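Local structure of ATP phosphoribosyltransferase (Methanobacterium thermoautotrophicum, 2VD3) at residues L68-Y73 with V184-N189; I76-S81 with T120-I125; T42-I47 with S197-E202; V28-T33 with I47-S52. The protein probably catalyses the magnesium-dependent condensation of ATP with 5-phosphoribose 1-diphosphate, the opening step of histidine biosynthesis, and binds the inhibitor histidine. One frame throughout, in Å; residues are numbered along the deposited sequence.

In the fold
From the N terminus, contact 4 closes the first and shortest loop, bringing 28-33 against strand 47-52 across the intervening strand 39-42. Contact 3 crosses it: its first segment, 42-47, lies inside that loop and shares Ile47 with it, while its partner, helix segment 197-202, comes 150 residues later. Inside this long loop nests contact 1, which pairs strand 68-72 with the end of strand 173-188. Nested deeper is contact 2, joining the helix that follows strand 68-72 to the start of helix 123-132. Contacts 1 and 4 reach the same sheet, contact 1 by strand pairing and contact 4 by side-chain packing; contact 3 ties its edge hairpin to helix 197-212, and Ile76 packs contact 2's helix on contact 1.

Contact 1: L68-Y73 with V184-N189; sequences LGITGY and VKLIAN
The Tyr73 ring meets Lys185 obliquely. The lysine chain, bent at chi2 (-74°), runs beside the tyrosine in the same direction, with Lys185 CE 4.1 Å from Tyr73 CB. Lys185 NZ lies 5.5 Å from the ring centroid, a long cation-pi approach that is at most weakly attractive; its stronger partner is Asp88, in a salt bridge. Four bonds hold the peptide groups together. Ile187 N meets Gly69 O at 2.9 Å in the carbonyl plane, and Lys185 N approaches Thr71 O at 2.8 Å nearly along the C=O axis. Thr71 N returns a 3.2 Å bond to Lys185 O, whereas Gly69 N reaches Ile187 O at 3.1 Å from 47° above its carbonyl plane. Strand 68-72, parallel to strand 5-10 on its other edge, thus gains an antiparallel neighbour, as in the type II periplasmic-binding-protein fold. On one face Leu68 CD2 touches Ala188 CB at 3.5 Å, Ile70 CG2 crosses obliquely against Val184 CG1 at 3.7 Å, and Leu186 CD1 leans on Ile70 CG1. On the other, Ile187 holds CG1 in the crowded position between backbone N and carbonyl carbon (chi1 56°), packed against Gly69, where a side-chain carbon would be tight.

Contact 2: I76-S81 with T120-I125; sequences IVERGS and TEFPGI
Glu78 OE2 is gripped by one short hydrogen bond, from Gly124 N at 2.6 Å on its syn lone pair, and Glu78 OE1 takes a second, nearly straight one from Ile125 N at 2.9 Å, arriving from above the carboxylate plane. Two consecutive N-H groups in the first turn of helix 123-132 therefore hold one carboxylate. The glutamate reaches them with CG anti to its backbone N and a bend at chi2 (70°). Pro123 brings no N-H, but its CD lies 3.2 Å from Glu78 OE2. Phe122, at the N-cap position, sets CB 3.3 Å from Glu78 OE1 and turns its ring edge to that oxygen. A side-chain carbon on Gly124 would clash with Glu78 OE2. Beside the acid, Val77 CG1 crosses Ile125 CG1 at about a right angle, 3.6 Å away. An alanine in place of Glu78 would remove both acceptors and would probably loosen helix 73-79 from the start of helix 123-132. Ahead of the helix, Thr120 OG1 accepts from Phe122 N at 2.8 Å in an ST turn. With its charge at a helix N terminus, the carboxylate is probably kept ionised by the partial positive charge of that end.

Contact 3: T42-I47 with S197-E202; sequences TQHPQI and SGIIEE
His44 swings its ring across to the helix with CG anti to the backbone N (chi1 -165°), meeting Glu202 tip to tip. Glu202 is fully extended, CG anti to its own backbone N, and its OE2 accepts from His44 NE2 at 2.8 Å. The bond lies in the imidazole plane but is bent, 131° at the hydrogen, and enters from above the carboxylate plane. At the ring's other nitrogen, His44 ND1 accepts from Gln46 N at 3.1 Å, again in plane, so both ring nitrogens are engaged and the ring's rotation is fixed. Ile199 also has CG1 anti to its backbone N, and a chi2 of 61° bends CD1 to 3.4 Å from His44 NE2, oblique to the ring. The same methyl meets Ile47 CD1 at 4.2 Å and the Gln46 side chain. Residues 42-47 form the tip of the hairpin between strands 39-42 and 47-52, with a type I turn from His44 to Ile47, and Thr42 OG1 donates to Ile47 O at 2.5 Å across its base. This tip leans on the first turns of helix 197-212, whose Ile199 and Ile200 also touch Ile5 of strand 5-10. A leucine in place of His44 would take away the donor to Glu202 and the acceptor for Gln46 N, and would probably leave the turn less firmly held against the helix. Gln46, extended beyond CG, sends NE2 to Pro3 O, while a water donates to Gln46 OE1 and only weakly to Glu202 OE1. Phe265 of a neighbouring subunit packs on Glu202.

Contact 4: V28-T33 with I47-S52; sequences VGLKDT and IEVMFS
Leu30 carries the middle of this apolar contact with its two methyls divided between two partners. Leu30 CD2 crosses Val49 at about a right angle, 3.8 Å from Val49 CG2, while Leu30 CD1 meets Phe51 tip to tip, lying in the plane of the ring at its edge, 3.9 Å from Phe51 CZ. Thr33 CG2 comes to the same edge of the ring, 4.1 Å from Phe51 CE1. At the other end Val28 CG1 packs on Ile47 CG2 at 3.7 Å, and Val28 CG2 touches Ile47 CD1, the two side chains crossing almost perpendicularly. The torsions suit this: Leu30 sets CG beside its backbone N (chi1 -60°), and Phe51 does likewise (chi1 -67°), which brings one ring face over Val49 CG1, 3.9 Å from the ring plane. No hydrogen bond joins the segments, because strand 39-42 runs between them. It pairs antiparallel with the short strand 30-31 on one side and with strand 47-52 on the other, a three-stranded meander at the edge of the large sheet. Curling of that edge brings Leu30 CA within 7.7 Å of Val49 CA, close enough for their side chains to meet directly. In the next shell Thr42 packs on both Val28 and Val49, and Ser40 OG hydrogen-bonds Thr33 OG1, which is consistent with the methyl being the branch that faces the phenylalanine. Ile7 and Val9 of strand 5-10 back Val49. Farther out, Asp32 hydrogen-bonds Arg93 N and Ser163 OG of a neighbouring subunit.

Contact 1: L68-Y73 with V184-N189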
loop_
_atom_site.group_PDB
_atom_site.type_symbol
_atom_site.label_atom_id
_atom_site.label_comp_id
_atom_site.label_asym_id
_atom_site.label_seq_id
_atom_site.Cartn_x
_atom_site.Cartn_y
_atom_site.Cartn_z
ATOM N N LEU A 68 4.231 17.339 -26.397
ATOM C CA LEU A 68 3.560 18.213 -25.448
ATOM C C LEU A 68 3.667 17.596 -24.066
ATOM O O LEU A 68 3.868 16.380 -23.928
ATOM C CB LEU A 68 2.077 18.390 -25.816
ATOM C CG LEU A 68 1.677 18.963 -27.187
ATOM C CD1 LEU A 68 0.279 18.516 -27.596
ATOM C CD2 LEU A 68 1.740 20.460 -27.170
ATOM N N GLY A 69 3.542 18.436 -23.039
ATOM C CA GLY A 69 3.559 17.972 -21.661
ATOM C C GLY A 69 2.623 18.787 -20.806
ATOM O O GLY A 69 2.273 19.907 -21.157
ATOM N N ILE A 70 2.191 18.209 -19.697
ATOM C CA ILE A 70 1.397 18.923 -18.715
ATOM C C ILE A 70 2.200 18.786 -17.449
ATOM O O ILE A 70 2.384 17.677 -16.963
ATOM C CB ILE A 70 0.012 18.266 -18.520
ATOM C CG1 ILE A 70 -0.837 18.399 -19.796
ATOM C CG2 ILE A 70 -0.710 18.849 -17.276
ATOM C CD1 ILE A 70 -2.167 17.640 -19.743
ATOM N N THR A 71 2.724 19.895 -16.937
ATOM C CA THR A 71 3.490 19.856 -15.690
ATOM C C THR A 71 3.500 21.214 -14.997
ATOM O O THR A 71 2.924 22.178 -15.506
ATOM C CB THR A 71 4.933 19.262 -15.877
ATOM O OG1 THR A 71 5.531 19.045 -14.593
ATOM C CG2 THR A 71 5.825 20.159 -16.712
ATOM N N GLY A 72 4.144 21.276 -13.836
ATOM C CA GLY A 72 4.136 22.475 -13.014
ATOM C C GLY A 72 5.179 23.454 -13.482
ATOM O O GLY A 72 6.251 23.053 -13.914
ATOM N N TYR A 73 4.854 24.744 -13.395
ATOM C CA TYR A 73 5.750 25.828 -13.800
ATOM C C TYR A 73 7.045 25.821 -12.992
ATOM O O TYR A 73 8.115 26.078 -13.536
ATOM C CB TYR A 73 5.034 27.174 -13.663
ATOM C CG TYR A 73 5.837 28.371 -14.123
ATOM C CD1 TYR A 73 6.220 28.516 -15.458
ATOM C CD2 TYR A 73 6.200 29.371 -13.226
ATOM C CE1 TYR A 73 6.949 29.624 -15.878
ATOM C CE2 TYR A 73 6.936 30.480 -13.637
ATOM C CZ TYR A 73 7.302 30.600 -14.962
ATOM O OH TYR A 73 8.037 31.693 -15.366
ATOM N N VAL A 184 0.036 24.969 -13.116
ATOM C CA VAL A 184 0.210 23.913 -14.104
ATOM C C VAL A 184 0.080 24.455 -15.532
ATOM O O VAL A 184 -0.832 25.224 -15.856
ATOM C CB VAL A 184 -0.763 22.726 -13.866
ATOM C CG1 VAL A 184 -0.616 21.704 -14.974
ATOM C CG2 VAL A 184 -0.477 22.074 -12.527
ATOM N N LYS A 185 0.994 24.032 -16.393
ATOM C CA LYS A 185 1.052 24.558 -17.744
ATOM C C LYS A 185 0.920 23.443 -18.758
ATOM O O LYS A 185 1.248 22.305 -18.461
ATOM C CB LYS A 185 2.375 25.296 -17.949
ATOM C CG LYS A 185 2.661 26.344 -16.906
ATOM C CD LYS A 185 1.787 27.570 -17.100
ATOM C CE LYS A 185 2.094 28.641 -16.061
ATOM N NZ LYS A 185 1.391 29.925 -16.359
ATOM N N LEU A 186 0.405 23.774 -19.941
ATOM C CA LEU A 186 0.543 22.916 -21.122
ATOM C C LEU A 186 1.734 23.438 -21.904
ATOM O O LEU A 186 1.788 24.628 -22.245
ATOM C CB LEU A 186 -0.712 22.956 -22.004
ATOM C CG LEU A 186 -0.624 22.197 -23.344
ATOM C CD1 LEU A 186 -0.716 20.687 -23.149
ATOM C CD2 LEU A 186 -1.677 22.672 -24.354
ATOM N N ILE A 187 2.693 22.555 -22.181
ATOM C CA ILE A 187 3.913 22.961 -22.894
ATOM C C ILE A 187 4.107 22.196 -24.186
ATOM O O ILE A 187 3.431 21.195 -24.431
ATOM C CB ILE A 187 5.203 22.841 -22.028
ATOM C CG1 ILE A 187 5.383 21.417 -21.491
ATOM C CG2 ILE A 187 5.207 23.884 -20.919
ATOM C CD1 ILE A 187 6.741 21.171 -20.849
ATOM N N ALA A 188 5.042 22.670 -25.010
ATOM C CA ALA A 188 5.256 22.082 -26.307
ATOM C C ALA A 188 6.707 22.155 -26.756
ATOM O O ALA A 188 7.415 23.139 -26.472
ATOM C CB ALA A 188 4.349 22.749 -27.352
ATOM N N ASN A 189 7.129 21.104 -27.458
ATOM C CA ASN A 189 8.377 21.106 -28.172
ATOM C C ASN A 189 8.234 22.066 -29.357
ATOM O O ASN A 189 7.173 22.131 -29.989
ATOM C CB ASN A 189 8.695 19.689 -28.651
ATOM C CG ASN A 189 10.006 19.603 -29.383
ATOM O OD1 ASN A 189 10.053 19.764 -30.597
ATOM N ND2 ASN A 189 11.081 19.360 -28.653
#

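Contact 2: I76-S81 with T120-I125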
loop_
_atom_site.group_PDB
_atom_site.type_symbol
_atom_site.label_atom_id
_atom_site.label_comp_id
_atom_site.label_asym_id
_atom_site.label_seq_id
_atom_site.Cartn_x
_atom_site.Cartn_y
_atom_site.Cartn_z
ATOM N N ILE A 76 9.333 23.267 -14.592
ATOM C CA ILE A 76 9.807 23.846 -15.852
ATOM C C ILE A 76 10.907 24.875 -15.590
ATOM O O ILE A 76 11.950 24.852 -16.238
ATOM C CB ILE A 76 8.652 24.511 -16.665
ATOM C CG1 ILE A 76 7.518 23.508 -16.930
ATOM C CG2 ILE A 76 9.180 25.094 -17.965
ATOM C CD1 ILE A 76 6.278 24.103 -17.558
ATOM N N VAL A 77 10.688 25.762 -14.627
ATOM C CA VAL A 77 11.686 26.778 -14.323
ATOM C C VAL A 77 12.942 26.182 -13.694
ATOM O O VAL A 77 14.051 26.554 -14.085
ATOM C CB VAL A 77 11.114 27.925 -13.465
ATOM C CG1 VAL A 77 12.238 28.758 -12.860
ATOM C CG2 VAL A 77 10.217 28.808 -14.323
ATOM N N GLU A 78 12.766 25.253 -12.747
ATOM C CA GLU A 78 13.896 24.635 -12.045
ATOM C C GLU A 78 14.870 23.948 -13.004
ATOM O O GLU A 78 16.085 24.130 -12.907
ATOM C CB GLU A 78 13.409 23.649 -10.977
ATOM C CG GLU A 78 14.529 22.988 -10.162
ATOM C CD GLU A 78 15.247 23.948 -9.210
ATOM O OE1 GLU A 78 14.708 25.041 -8.916
ATOM O OE2 GLU A 78 16.354 23.599 -8.748
ATOM N N ARG A 79 14.322 23.170 -13.930
ATOM C CA ARG A 79 15.122 22.522 -14.962
ATOM C C ARG A 79 15.691 23.492 -15.974
ATOM O O ARG A 79 16.677 23.180 -16.642
ATOM C CB ARG A 79 14.273 21.509 -15.716
ATOM C CG ARG A 79 13.933 20.298 -14.919
ATOM C CD ARG A 79 15.052 19.299 -14.985
ATOM N NE ARG A 79 14.497 17.969 -14.809
ATOM C CZ ARG A 79 15.062 16.843 -15.217
ATOM N NH1 ARG A 79 14.443 15.690 -14.980
ATOM N NH2 ARG A 79 16.229 16.862 -15.850
ATOM N N GLY A 80 15.058 24.651 -16.114
ATOM C CA GLY A 80 15.449 25.604 -17.145
ATOM C C GLY A 80 15.339 25.030 -18.549
ATOM O O GLY A 80 16.044 25.465 -19.450
ATOM N N SER A 81 14.431 24.068 -18.727
ATOM C CA SER A 81 14.254 23.351 -19.993
ATOM C C SER A 81 13.792 24.272 -21.112
ATOM O O SER A 81 13.064 25.240 -20.864
ATOM C CB SER A 81 13.228 22.228 -19.811
ATOM O OG SER A 81 13.669 21.283 -18.842
ATOM N N THR A 120 16.287 23.741 0.607
ATOM C CA THR A 120 15.341 23.836 -0.480
ATOM C C THR A 120 15.218 22.514 -1.228
ATOM O O THR A 120 16.075 21.640 -1.119
ATOM C CB THR A 120 15.743 24.961 -1.464
ATOM O OG1 THR A 120 14.679 25.198 -2.399
ATOM C CG2 THR A 120 17.019 24.599 -2.220
ATOM N N GLU A 121 14.127 22.366 -1.967
ATOM C CA GLU A 121 14.037 21.295 -2.946
ATOM C C GLU A 121 14.273 21.885 -4.324
ATOM O O GLU A 121 14.364 21.152 -5.305
ATOM C CB GLU A 121 12.694 20.582 -2.862
ATOM C CG GLU A 121 12.472 19.901 -1.529
ATOM C CD GLU A 121 11.235 19.043 -1.522
ATOM O OE1 GLU A 121 10.359 19.296 -0.673
ATOM O OE2 GLU A 121 11.133 18.129 -2.367
ATOM N N PHE A 122 14.409 23.214 -4.374
ATOM C CA PHE A 122 14.550 23.954 -5.632
ATOM C C PHE A 122 15.801 24.836 -5.645
ATOM O O PHE A 122 15.689 26.062 -5.660
ATOM C CB PHE A 122 13.292 24.795 -5.899
ATOM C CG PHE A 122 12.044 23.976 -6.042
ATOM C CD1 PHE A 122 11.295 23.621 -4.919
ATOM C CD2 PHE A 122 11.627 23.544 -7.295
ATOM C CE1 PHE A 122 10.154 22.844 -5.044
ATOM C CE2 PHE A 122 10.482 22.776 -7.437
ATOM C CZ PHE A 122 9.744 22.418 -6.307
ATOM N N PRO A 123 16.997 24.210 -5.672
ATOM C CA PRO A 123 18.245 24.969 -5.615
ATOM C C PRO A 123 18.431 25.923 -6.791
ATOM O O PRO A 123 18.975 27.007 -6.606
ATOM C CB PRO A 123 19.323 23.879 -5.619
ATOM C CG PRO A 123 18.655 22.689 -6.220
ATOM C CD PRO A 123 17.246 22.756 -5.765
ATOM N N GLY A 124 17.971 25.537 -7.977
ATOM C CA GLY A 124 18.080 26.396 -9.159
ATOM C C GLY A 124 17.342 27.712 -8.997
ATOM O O GLY A 124 17.930 28.789 -9.104
ATOM N N ILE A 125 16.045 27.612 -8.734
ATOM C CA ILE A 125 15.205 28.778 -8.469
ATOM C C ILE A 125 15.750 29.563 -7.277
ATOM O O ILE A 125 15.777 30.790 -7.309
ATOM C CB ILE A 125 13.724 28.361 -8.222
ATOM C CG1 ILE A 125 13.096 27.833 -9.520
ATOM C CG2 ILE A 125 12.902 29.515 -7.627
ATOM C CD1 ILE A 125 11.826 26.981 -9.328
#

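Contact 3: T42-I47 with S197-E202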
loop_
_atom_site.group_PDB
_atom_site.type_symbol
_atom_site.label_atom_id
_atom_site.label_comp_id
_atom_site.label_asym_id
_atom_site.label_seq_id
_atom_site.Cartn_x
_atom_site.Cartn_y
_atom_site.Cartn_z
ATOM N N THR A 42 -5.659 7.436 -26.691
ATOM C CA THR A 42 -6.716 8.336 -26.240
ATOM C C THR A 42 -7.906 8.208 -27.181
ATOM O O THR A 42 -7.850 7.437 -28.145
ATOM C CB THR A 42 -6.245 9.810 -26.199
ATOM O OG1 THR A 42 -5.977 10.270 -27.530
ATOM C CG2 THR A 42 -4.990 9.951 -25.357
ATOM N N GLN A 43 -8.974 8.960 -26.910
ATOM C CA GLN A 43 -10.174 8.939 -27.763
ATOM C C GLN A 43 -9.911 9.503 -29.157
ATOM O O GLN A 43 -10.678 9.248 -30.087
ATOM C CB GLN A 43 -11.354 9.668 -27.104
ATOM C CG GLN A 43 -11.850 9.059 -25.797
ATOM C CD GLN A 43 -12.351 7.641 -25.946
ATOM O OE1 GLN A 43 -13.066 7.312 -26.896
ATOM N NE2 GLN A 43 -11.990 6.786 -24.993
ATOM N N HIS A 44 -8.820 10.252 -29.300
ATOM C CA HIS A 44 -8.388 10.774 -30.594
ATOM C C HIS A 44 -7.304 9.871 -31.191
ATOM O O HIS A 44 -6.293 9.609 -30.549
ATOM C CB HIS A 44 -7.876 12.200 -30.429
ATOM C CG HIS A 44 -7.739 12.955 -31.713
ATOM N ND1 HIS A 44 -6.963 12.511 -32.763
ATOM C CD2 HIS A 44 -8.253 14.145 -32.102
ATOM C CE1 HIS A 44 -7.034 13.379 -33.757
ATOM N NE2 HIS A 44 -7.803 14.385 -33.378
ATOM N N PRO A 45 -7.521 9.368 -32.418
ATOM C CA PRO A 45 -6.586 8.411 -33.038
ATOM C C PRO A 45 -5.160 8.932 -33.266
ATOM O O PRO A 45 -4.255 8.139 -33.524
ATOM C CB PRO A 45 -7.258 8.082 -34.381
ATOM C CG PRO A 45 -8.693 8.407 -34.170
ATOM C CD PRO A 45 -8.681 9.622 -33.290
ATOM N N GLN A 46 -4.962 10.243 -33.171
ATOM C CA GLN A 46 -3.647 10.834 -33.403
ATOM C C GLN A 46 -2.972 11.288 -32.101
ATOM O O GLN A 46 -1.877 11.859 -32.129
ATOM C CB GLN A 46 -3.752 12.029 -34.354
ATOM C CG GLN A 46 -4.332 11.760 -35.739
ATOM C CD GLN A 46 -4.504 13.060 -36.522
ATOM O OE1 GLN A 46 -5.621 13.544 -36.716
ATOM N NE2 GLN A 46 -3.390 13.653 -36.928
ATOM N N ILE A 47 -3.623 11.059 -30.967
ATOM C CA ILE A 47 -3.052 11.488 -29.705
ATOM C C ILE A 47 -2.796 10.310 -28.780
ATOM O O ILE A 47 -3.717 9.564 -28.444
ATOM C CB ILE A 47 -3.929 12.569 -28.993
ATOM C CG1 ILE A 47 -4.084 13.807 -29.891
ATOM C CG2 ILE A 47 -3.321 12.956 -27.637
ATOM C CD1 ILE A 47 -5.219 14.719 -29.505
ATOM N N SER A 197 1.313 21.491 -36.187
ATOM C CA SER A 197 0.503 22.568 -35.582
ATOM C C SER A 197 -1.001 22.369 -35.688
ATOM O O SER A 197 -1.742 22.896 -34.873
ATOM C CB SER A 197 0.866 23.931 -36.175
ATOM O OG SER A 197 0.521 23.990 -37.543
ATOM N N GLY A 198 -1.447 21.628 -36.696
ATOM C CA GLY A 198 -2.868 21.333 -36.853
ATOM C C GLY A 198 -3.395 20.601 -35.635
ATOM O O GLY A 198 -4.138 21.162 -34.826
ATOM N N ILE A 199 -2.975 19.350 -35.498
ATOM C CA ILE A 199 -3.363 18.508 -34.372
ATOM C C ILE A 199 -3.045 19.139 -33.014
ATOM O O ILE A 199 -3.777 18.929 -32.042
ATOM C CB ILE A 199 -2.726 17.088 -34.480
ATOM C CG1 ILE A 199 -3.281 16.147 -33.410
ATOM C CG2 ILE A 199 -1.199 17.146 -34.415
ATOM C CD1 ILE A 199 -4.766 15.925 -33.501
ATOM N N ILE A 200 -1.966 19.917 -32.943
ATOM C CA ILE A 200 -1.594 20.526 -31.666
ATOM C C ILE A 200 -2.623 21.581 -31.296
ATOM O O ILE A 200 -3.151 21.567 -30.182
ATOM C CB ILE A 200 -0.134 21.073 -31.649
ATOM C CG1 ILE A 200 0.861 19.906 -31.599
ATOM C CG2 ILE A 200 0.082 22.024 -30.471
ATOM C CD1 ILE A 200 2.309 20.306 -31.464
ATOM N N GLU A 201 -2.927 22.472 -32.240
ATOM C CA GLU A 201 -3.961 23.489 -32.024
ATOM C C GLU A 201 -5.341 22.862 -31.805
ATOM O O GLU A 201 -6.191 23.451 -31.134
ATOM C CB GLU A 201 -4.009 24.492 -33.178
ATOM C CG GLU A 201 -2.797 25.439 -33.257
ATOM C CD GLU A 201 -2.660 26.368 -32.051
ATOM O OE1 GLU A 201 -1.514 26.609 -31.620
ATOM O OE2 GLU A 201 -3.688 26.858 -31.541
ATOM N N GLU A 202 -5.558 21.674 -32.364
ATOM C CA GLU A 202 -6.804 20.953 -32.145
ATOM C C GLU A 202 -6.951 20.552 -30.666
ATOM O O GLU A 202 -7.988 20.803 -30.047
ATOM C CB GLU A 202 -6.907 19.736 -33.068
ATOM C CG GLU A 202 -8.228 18.992 -32.938
ATOM C CD GLU A 202 -8.321 17.773 -33.828
ATOM O OE1 GLU A 202 -7.608 17.719 -34.856
ATOM O OE2 GLU A 202 -9.125 16.868 -33.504
HETATM O O HOH W 1 -7.006 15.450 -37.363
#

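Contact 4: V28-T33 with I47-S52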
loop_
_atom_site.group_PDB
_atom_site.type_symbol
_atom_site.label_atom_id
_atom_site.label_comp_id
_atom_site.label_asym_id
_atom_site.label_seq_id
_atom_site.Cartn_x
_atom_site.Cartn_y
_atom_site.Cartn_z
ATOM N N VAL A 28 -10.390 14.053 -25.322
ATOM C CA VAL A 28 -9.163 13.284 -25.505
ATOM C C VAL A 28 -8.898 12.413 -24.278
ATOM O O VAL A 28 -7.773 12.327 -23.790
ATOM C CB VAL A 28 -7.941 14.229 -25.827
ATOM C CG1 VAL A 28 -6.658 13.439 -26.007
ATOM C CG2 VAL A 28 -8.212 15.042 -27.088
ATOM N N GLY A 29 -9.945 11.761 -23.783
ATOM C CA GLY A 29 -9.811 10.858 -22.645
ATOM C C GLY A 29 -8.963 9.643 -22.980
ATOM O O GLY A 29 -8.856 9.252 -24.143
ATOM N N LEU A 30 -8.365 9.047 -21.953
ATOM C CA LEU A 30 -7.561 7.839 -22.106
ATOM C C LEU A 30 -8.411 6.693 -22.641
ATOM O O LEU A 30 -9.521 6.460 -22.158
ATOM C CB LEU A 30 -6.933 7.444 -20.770
ATOM C CG LEU A 30 -5.987 8.426 -20.072
ATOM C CD1 LEU A 30 -5.689 7.925 -18.666
ATOM C CD2 LEU A 30 -4.701 8.610 -20.854
ATOM N N LYS A 31 -7.886 5.987 -23.639
ATOM C CA LYS A 31 -8.635 4.928 -24.317
ATOM C C LYS A 31 -7.982 3.568 -24.174
ATOM O O LYS A 31 -6.885 3.341 -24.699
ATOM C CB LYS A 31 -8.791 5.252 -25.804
ATOM C CG LYS A 31 -9.776 4.362 -26.554
ATOM C CD LYS A 31 -9.439 4.320 -28.033
ATOM C CE LYS A 31 -10.644 3.924 -28.860
ATOM N NZ LYS A 31 -10.234 3.525 -30.236
ATOM N N ASP A 32 -8.674 2.667 -23.478
ATOM C CA ASP A 32 -8.284 1.249 -23.364
ATOM C C ASP A 32 -6.931 1.072 -22.676
ATOM O O ASP A 32 -6.126 0.216 -23.061
ATOM C CB ASP A 32 -8.298 0.565 -24.743
ATOM C CG ASP A 32 -9.671 0.565 -25.380
ATOM O OD1 ASP A 32 -10.658 0.328 -24.656
ATOM O OD2 ASP A 32 -9.767 0.783 -26.606
ATOM N N THR A 33 -6.700 1.896 -21.654
ATOM C CA THR A 33 -5.426 1.943 -20.941
ATOM C C THR A 33 -5.206 0.682 -20.123
ATOM O O THR A 33 -5.837 0.494 -19.080
ATOM C CB THR A 33 -5.356 3.155 -19.998
ATOM O OG1 THR A 33 -5.818 4.323 -20.687
ATOM C CG2 THR A 33 -3.922 3.368 -19.489
ATOM N N ILE A 47 -3.623 11.059 -30.967
ATOM C CA ILE A 47 -3.052 11.488 -29.705
ATOM C C ILE A 47 -2.796 10.310 -28.780
ATOM O O ILE A 47 -3.717 9.564 -28.444
ATOM C CB ILE A 47 -3.929 12.569 -28.993
ATOM C CG1 ILE A 47 -4.084 13.807 -29.891
ATOM C CG2 ILE A 47 -3.321 12.956 -27.637
ATOM C CD1 ILE A 47 -5.219 14.719 -29.505
ATOM N N GLU A 48 -1.543 10.148 -28.372
ATOM C CA GLU A 48 -1.213 9.191 -27.325
ATOM C C GLU A 48 -0.673 9.890 -26.068
ATOM O O GLU A 48 -0.241 11.053 -26.106
ATOM C CB GLU A 48 -0.256 8.110 -27.834
ATOM C CG GLU A 48 1.201 8.416 -27.588
ATOM C CD GLU A 48 2.146 7.583 -28.429
ATOM O OE1 GLU A 48 3.315 8.008 -28.562
ATOM O OE2 GLU A 48 1.728 6.520 -28.953
ATOM N N VAL A 49 -0.720 9.168 -24.954
ATOM C CA VAL A 49 -0.281 9.697 -23.676
ATOM C C VAL A 49 0.901 8.886 -23.187
ATOM O O VAL A 49 0.864 7.648 -23.205
ATOM C CB VAL A 49 -1.434 9.701 -22.637
ATOM C CG1 VAL A 49 -0.907 9.895 -21.216
ATOM C CG2 VAL A 49 -2.449 10.784 -22.993
ATOM N N MET A 50 1.963 9.593 -22.805
ATOM C CA MET A 50 3.076 8.982 -22.097
ATOM C C MET A 50 3.052 9.366 -20.622
ATOM O O MET A 50 3.134 10.548 -20.277
ATOM C CB MET A 50 4.423 9.374 -22.713
ATOM C CG MET A 50 5.591 8.674 -22.015
ATOM S SD MET A 50 7.229 8.981 -22.692
ATOM C CE MET A 50 7.369 10.749 -22.434
ATOM N N PHE A 51 2.955 8.362 -19.759
ATOM C CA PHE A 51 3.040 8.579 -18.326
ATOM C C PHE A 51 4.482 8.787 -17.869
ATOM O O PHE A 51 5.314 7.889 -17.929
ATOM C CB PHE A 51 2.368 7.438 -17.566
ATOM C CG PHE A 51 0.889 7.381 -17.769
ATOM C CD1 PHE A 51 0.296 6.253 -18.312
ATOM C CD2 PHE A 51 0.084 8.476 -17.432
ATOM C CE1 PHE A 51 -1.085 6.200 -18.505
ATOM C CE2 PHE A 51 -1.283 8.446 -17.630
ATOM C CZ PHE A 51 -1.875 7.306 -18.165
ATOM N N SER A 52 4.751 9.996 -17.402
ATOM C CA SER A 52 6.072 10.410 -17.014
ATOM C C SER A 52 5.981 11.047 -15.649
ATOM O O SER A 52 4.950 11.621 -15.319
ATOM C CB SER A 52 6.577 11.446 -18.017
ATOM O OG SER A 52 6.645 10.905 -19.324
#